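Local coordinates for protein 433aa long hypothetical phosphoribosylglycinamide formyl transferase (PDB 2DWC) that belongs to the ATP-grasp superfamily, with a preATP-grasp, an ATP-grasp and a PurT-type C-terminal domain, and binds adenosine-5'-diphosphate, at residues R62-N67 and W75-R80; E100-G105 and P110-T115. All coordinates share one frame; numbering follows the deposited sequence.

Contact 1 of 2, residues R62-N67 and W75-R80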
loop_
_atom_site.group_PDB
_atom_site.type_symbol
_atom_site.label_atom_id
_atom_site.label_comp_id
_atom_site.label_asym_id
_atom_site.label_seq_id
_atom_site.Cartn_x
_atom_site.Cartn_y
_atom_site.Cartn_z
ATOM N N ARG B 62 17.977 2.344 -0.533
ATOM C CA ARG B 62 19.327 2.003 -0.027
ATOM C C ARG B 62 19.239 1.837 1.482
ATOM O O ARG B 62 18.317 2.376 2.112
ATOM C CB ARG B 62 20.307 3.185 -0.242
ATOM C CG ARG B 62 21.133 3.301 -1.497
ATOM C CD ARG B 62 22.202 4.462 -1.285
ATOM N NE ARG B 62 21.670 5.820 -1.005
ATOM C CZ ARG B 62 20.750 6.406 -1.763
ATOM N NH1 ARG B 62 20.263 5.776 -2.824
ATOM N NH2 ARG B 62 20.301 7.622 -1.476
ATOM N N SER B 63 20.238 1.188 2.085
ATOM C CA SER B 63 20.186 1.033 3.553
ATOM C C SER B 63 21.588 1.187 4.155
ATOM O O SER B 63 22.586 1.078 3.433
ATOM C CB SER B 63 19.572 -0.330 3.877
ATOM O OG SER B 63 20.447 -1.379 3.459
ATOM N N TYR B 64 21.638 1.469 5.459
ATOM C CA TYR B 64 22.894 1.537 6.215
ATOM C C TYR B 64 22.623 0.722 7.481
ATOM O O TYR B 64 21.535 0.774 8.012
ATOM C CB TYR B 64 23.253 2.959 6.638
ATOM C CG TYR B 64 23.687 3.847 5.503
ATOM C CD1 TYR B 64 22.759 4.502 4.705
ATOM C CD2 TYR B 64 25.065 4.077 5.261
ATOM C CE1 TYR B 64 23.169 5.382 3.675
ATOM C CE2 TYR B 64 25.484 4.946 4.259
ATOM C CZ TYR B 64 24.539 5.602 3.472
ATOM O OH TYR B 64 25.002 6.492 2.555
ATOM N N VAL B 65 23.622 -0.038 7.934
ATOM C CA VAL B 65 23.477 -0.874 9.126
ATOM C C VAL B 65 24.521 -0.464 10.131
ATOM O O VAL B 65 25.718 -0.394 9.823
ATOM C CB VAL B 65 23.692 -2.398 8.760
ATOM C CG1 VAL B 65 23.615 -3.281 10.040
ATOM C CG2 VAL B 65 22.656 -2.864 7.740
ATOM N N GLY B 66 24.090 -0.191 11.357
ATOM C CA GLY B 66 25.050 0.216 12.360
ATOM C C GLY B 66 24.342 0.463 13.679
ATOM O O GLY B 66 23.120 0.317 13.763
ATOM N N ASN B 67 25.142 0.804 14.683
ATOM C CA ASN B 67 24.694 1.051 16.051
ATOM C C ASN B 67 24.087 2.483 16.078
ATOM O O ASN B 67 24.803 3.486 15.970
ATOM C CB ASN B 67 25.910 0.961 16.956
ATOM C CG ASN B 67 25.604 1.357 18.390
ATOM O OD1 ASN B 67 24.437 1.493 18.793
ATOM N ND2 ASN B 67 26.660 1.546 19.177
ATOM N N TRP B 75 25.998 10.461 12.079
ATOM C CA TRP B 75 26.436 11.642 11.342
ATOM C C TRP B 75 27.009 11.277 9.956
ATOM O O TRP B 75 26.867 11.990 8.972
ATOM C CB TRP B 75 27.515 12.393 12.143
ATOM C CG TRP B 75 26.988 13.666 12.775
ATOM C CD1 TRP B 75 26.948 13.959 14.112
ATOM C CD2 TRP B 75 26.442 14.806 12.088
ATOM N NE1 TRP B 75 26.421 15.234 14.298
ATOM C CE2 TRP B 75 26.099 15.766 13.072
ATOM C CE3 TRP B 75 26.213 15.111 10.739
ATOM C CZ2 TRP B 75 25.539 17.010 12.736
ATOM C CZ3 TRP B 75 25.655 16.353 10.403
ATOM C CH2 TRP B 75 25.328 17.282 11.410
ATOM N N SER B 76 27.697 10.145 9.889
ATOM C CA SER B 76 28.284 9.753 8.617
ATOM C C SER B 76 27.149 9.534 7.617
ATOM O O SER B 76 27.194 9.970 6.468
ATOM C CB SER B 76 29.115 8.449 8.797
ATOM O OG SER B 76 29.650 8.051 7.550
ATOM N N VAL B 77 26.090 8.886 8.069
ATOM C CA VAL B 77 24.964 8.661 7.169
ATOM C C VAL B 77 24.288 9.986 6.783
ATOM O O VAL B 77 23.988 10.233 5.615
ATOM C CB VAL B 77 23.912 7.741 7.853
ATOM C CG1 VAL B 77 22.710 7.552 6.885
ATOM C CG2 VAL B 77 24.564 6.361 8.171
ATOM N N VAL B 78 24.024 10.824 7.765
ATOM C CA VAL B 78 23.357 12.106 7.467
ATOM C C VAL B 78 24.212 12.979 6.538
ATOM O O VAL B 78 23.693 13.558 5.575
ATOM C CB VAL B 78 23.014 12.883 8.772
ATOM C CG1 VAL B 78 22.540 14.341 8.423
ATOM C CG2 VAL B 78 21.905 12.112 9.559
ATOM N N GLU B 79 25.524 13.038 6.761
ATOM C CA GLU B 79 26.333 13.846 5.881
ATOM C C GLU B 79 26.366 13.302 4.465
ATOM O O GLU B 79 26.434 14.058 3.481
ATOM C CB GLU B 79 27.767 13.977 6.408
ATOM C CG GLU B 79 27.931 15.049 7.421
ATOM C CD GLU B 79 27.671 16.454 6.811
ATOM O OE1 GLU B 79 28.102 16.719 5.663
ATOM O OE2 GLU B 79 27.036 17.270 7.505
ATOM N N ARG B 80 26.370 11.979 4.337
ATOM C CA ARG B 80 26.368 11.397 2.998
ATOM C C ARG B 80 25.078 11.645 2.237
ATOM O O ARG B 80 25.086 11.977 1.056
ATOM C CB ARG B 80 26.588 9.863 3.086
ATOM C CG ARG B 80 28.050 9.484 3.418
ATOM C CD ARG B 80 28.200 7.980 3.542
ATOM N NE ARG B 80 27.805 7.241 2.327
ATOM C CZ ARG B 80 28.650 6.949 1.332
ATOM N NH1 ARG B 80 28.239 6.260 0.273
ATOM N NH2 ARG B 80 29.933 7.381 1.376
HETATM O O HOH W 1 25.630 5.595 -0.481
#
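V77, on helix 71-81, lays its two methyl groups over one face of the Y64 ring, which projects from strand 62-65 toward the helix. CG1 covers the CD1 side of the ring and sits 4.0 Å from the centroid of the Y64 ring, a CH-pi contact over the face. CG2 of V77 takes the other rim, 3.7 Å from CD2 of Y64, and also meets CG and CB near the root of the side chain. The backbones come closest at this same pair, with Y64 CA and V77 CA 7.5 Å apart. Behind the contact V77 and V78 both rest on L23 of strand 21-25, an inner strand of the sheet, while the Y64 side chain also touches V46 of the neighbouring strand 44-49.

This is an edge of the Rossmann-like preATP-grasp domain: strand 62-65 is an outermost strand of a four-stranded parallel sheet, and helix 71-81 follows it in the chain and packs back beside it, leading on to strand 85-88 at the opposite border.

About one helical turn after V77, R80 reaches the phenol end of the ring. Its chain bends at chi3 (58°), and this turn brings NE to the ring edge, where R80 NE donates to Y64 OH at 2.9 Å. The bond is nearly straight, 165° at the hydrogen, and the hydroxyl lies in the guanidinium plane, which is itself turned 69° from the ring. A water closes a small cycle: it accepts from R80 NH1 at 2.8 Å and donates to Y64 OH at 3.2 Å. E81 OE1 is hydrogen-bonded to the same hydroxyl, and E81 OE2 forms a salt bridge with R62 NH2.

Contact 2 of 2, residues E100-G105 and P110-T115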
loop_
_atom_site.group_PDB
_atom_site.type_symbol
_atom_site.label_atom_id
_atom_site.label_comp_id
_atom_site.label_asym_id
_atom_site.label_seq_id
_atom_site.Cartn_x
_atom_site.Cartn_y
_atom_site.Cartn_z
ATOM N N GLU B 100 22.089 17.637 17.232
ATOM C CA GLU B 100 23.141 18.215 16.387
ATOM C C GLU B 100 22.693 18.339 14.918
ATOM O O GLU B 100 23.004 19.325 14.247
ATOM C CB GLU B 100 24.395 17.361 16.471
ATOM C CG GLU B 100 25.089 17.511 17.822
ATOM C CD GLU B 100 26.346 16.702 17.959
ATOM O OE1 GLU B 100 26.889 16.229 16.922
ATOM O OE2 GLU B 100 26.788 16.550 19.125
ATOM N N PHE B 101 21.967 17.327 14.419
ATOM C CA PHE B 101 21.484 17.385 13.033
ATOM C C PHE B 101 20.629 18.640 12.851
ATOM O O PHE B 101 20.733 19.370 11.855
ATOM C CB PHE B 101 20.606 16.169 12.649
ATOM C CG PHE B 101 21.289 14.815 12.812
ATOM C CD1 PHE B 101 22.677 14.701 12.653
ATOM C CD2 PHE B 101 20.540 13.675 13.128
ATOM C CE1 PHE B 101 23.328 13.425 12.826
ATOM C CE2 PHE B 101 21.172 12.388 13.304
ATOM C CZ PHE B 101 22.587 12.289 13.151
ATOM N N GLU B 102 19.732 18.836 13.801
ATOM C CA GLU B 102 18.794 19.979 13.721
ATOM C C GLU B 102 19.534 21.295 13.762
ATOM O O GLU B 102 19.229 22.221 12.980
ATOM C CB GLU B 102 17.800 19.794 14.884
ATOM C CG GLU B 102 16.691 20.745 15.049
ATOM C CD GLU B 102 15.818 20.238 16.189
ATOM O OE1 GLU B 102 16.213 20.446 17.371
ATOM O OE2 GLU B 102 14.779 19.589 15.889
ATOM N N LYS B 103 20.515 21.388 14.668
ATOM C CA LYS B 103 21.331 22.591 14.782
ATOM C C LYS B 103 22.062 22.897 13.498
ATOM O O LYS B 103 22.327 24.053 13.172
ATOM C CB LYS B 103 22.352 22.427 15.928
ATOM C CG LYS B 103 22.114 23.311 17.114
ATOM C CD LYS B 103 23.112 23.006 18.242
ATOM C CE LYS B 103 24.555 22.890 17.711
ATOM N NZ LYS B 103 25.146 24.171 17.177
ATOM N N ASP B 104 22.382 21.851 12.742
ATOM C CA ASP B 104 23.091 22.000 11.482
ATOM C C ASP B 104 22.166 22.149 10.287
ATOM O O ASP B 104 22.609 22.050 9.144
ATOM C CB ASP B 104 24.007 20.772 11.277
ATOM C CG ASP B 104 25.067 20.989 10.213
ATOM O OD1 ASP B 104 25.687 22.067 10.207
ATOM O OD2 ASP B 104 25.310 20.069 9.390
ATOM N N GLY B 105 20.875 22.322 10.550
ATOM C CA GLY B 105 19.933 22.536 9.474
ATOM C C GLY B 105 19.261 21.324 8.829
ATOM O O GLY B 105 18.735 21.457 7.722
ATOM N N PRO B 110 9.554 14.975 15.111
ATOM C CA PRO B 110 8.815 16.209 14.753
ATOM C C PRO B 110 9.756 17.387 15.021
ATOM O O PRO B 110 9.668 18.444 14.364
ATOM C CB PRO B 110 7.584 16.148 15.666
ATOM C CG PRO B 110 8.117 15.462 16.894
ATOM C CD PRO B 110 9.013 14.355 16.334
ATOM N N ASN B 111 10.635 17.167 16.004
ATOM C CA ASN B 111 11.807 18.017 16.351
ATOM C C ASN B 111 12.610 17.108 17.291
ATOM O O ASN B 111 12.092 16.097 17.807
ATOM C CB ASN B 111 11.478 19.400 17.034
ATOM C CG ASN B 111 10.447 19.292 18.113
ATOM O OD1 ASN B 111 10.581 18.514 19.050
ATOM N ND2 ASN B 111 9.381 20.099 17.985
ATOM N N ALA B 112 13.863 17.452 17.521
ATOM C CA ALA B 112 14.711 16.610 18.358
ATOM C C ALA B 112 14.232 16.565 19.812
ATOM O O ALA B 112 14.225 15.521 20.450
ATOM C CB ALA B 112 16.182 17.126 18.276
ATOM N N ARG B 113 13.784 17.708 20.319
ATOM C CA ARG B 113 13.356 17.785 21.712
ATOM C C ARG B 113 12.211 16.831 22.053
ATOM O O ARG B 113 12.182 16.237 23.140
ATOM C CB ARG B 113 12.980 19.241 22.029
ATOM C CG ARG B 113 12.563 19.430 23.510
ATOM C CD ARG B 113 12.822 20.853 23.984
ATOM N NE ARG B 113 12.842 20.946 25.453
ATOM C CZ ARG B 113 11.752 21.011 26.215
ATOM N NH1 ARG B 113 10.553 21.009 25.648
ATOM N NH2 ARG B 113 11.851 21.040 27.542
ATOM N N ALA B 114 11.283 16.629 21.112
ATOM C CA ALA B 114 10.156 15.731 21.388
ATOM C C ALA B 114 10.589 14.322 21.700
ATOM O O ALA B 114 10.026 13.687 22.580
ATOM C CB ALA B 114 9.137 15.729 20.203
ATOM N N THR B 115 11.588 13.811 20.987
ATOM C CA THR B 115 12.053 12.457 21.254
ATOM C C THR B 115 12.765 12.416 22.592
ATOM O O THR B 115 12.583 11.476 23.381
ATOM C CB THR B 115 12.966 11.975 20.117
ATOM O OG1 THR B 115 12.149 11.812 18.954
ATOM C CG2 THR B 115 13.638 10.626 20.443
HETATM O O HOH W 2 14.311 20.369 19.268
#
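E102, in the last turn of helix 95-103, faces A112 at the start of helix 112-118 with 7.0 Å between E102 CA and A112 CA, and a Schellman end and an N-cap frame the pair. The first helix closes in the Schellman motif, in which G105, at positive phi, is the C-prime residue and its N bonds back to E102 O. The second opens at N111, its N-cap, just after P110, which a cis peptide bond precedes. These are two successive helices of the Rossmann-like preATP-grasp domain, joined by a short loop.

The E102 side chain spans the gap almost fully extended: CG is anti to the backbone N (chi1 -177°), and the chain continues straight beyond it, which carries the carboxylate to the first turn of the other helix. There E102 OE2 accepts from A112 N at 2.8 Å, on its syn side but 26° out of the carboxylate plane. The same oxygen lies against N111 CA and CB, whereas E102 OE1 sits 3.4 Å from A112 CB. A water donates to E102 OE1 at 2.7 Å and accepts from R113 N, so both carboxylate oxygens serve successive amides of the helix start, one directly and one through solvent. The positive end of the helix dipole probably favours a carboxylate here.

N111 turns the other way and caps from within its own segment. Two bonds together hold its amide: ND2 is hydrogen-bonded to L270 O, and N111 OD1 accepts from A114 N at 2.9 Å, with a C=O...donor angle of 172°.

Overall arrangement
Both contacts lie in the preATP-grasp domain, in series along the chain and with centres about 17 Å apart, and each is only partly buried. Contact 1 joins an outer strand of the parallel sheet to the helix beside it, through an apolar ring face backed by the sheet and a polar end with the exposed R80 and a water. Between 100-105 and 110-115, contact 2 is mainly polar, a carboxylate meeting backbone amides and water, while A112 packs on L98 and F99 of the same helix. Helices 71-81 and 95-103 link them: W75 NE1 is probably hydrogen-bonded to E100 OE1, its ring lies edge-to-face with F101, and V78 touches F101 as well.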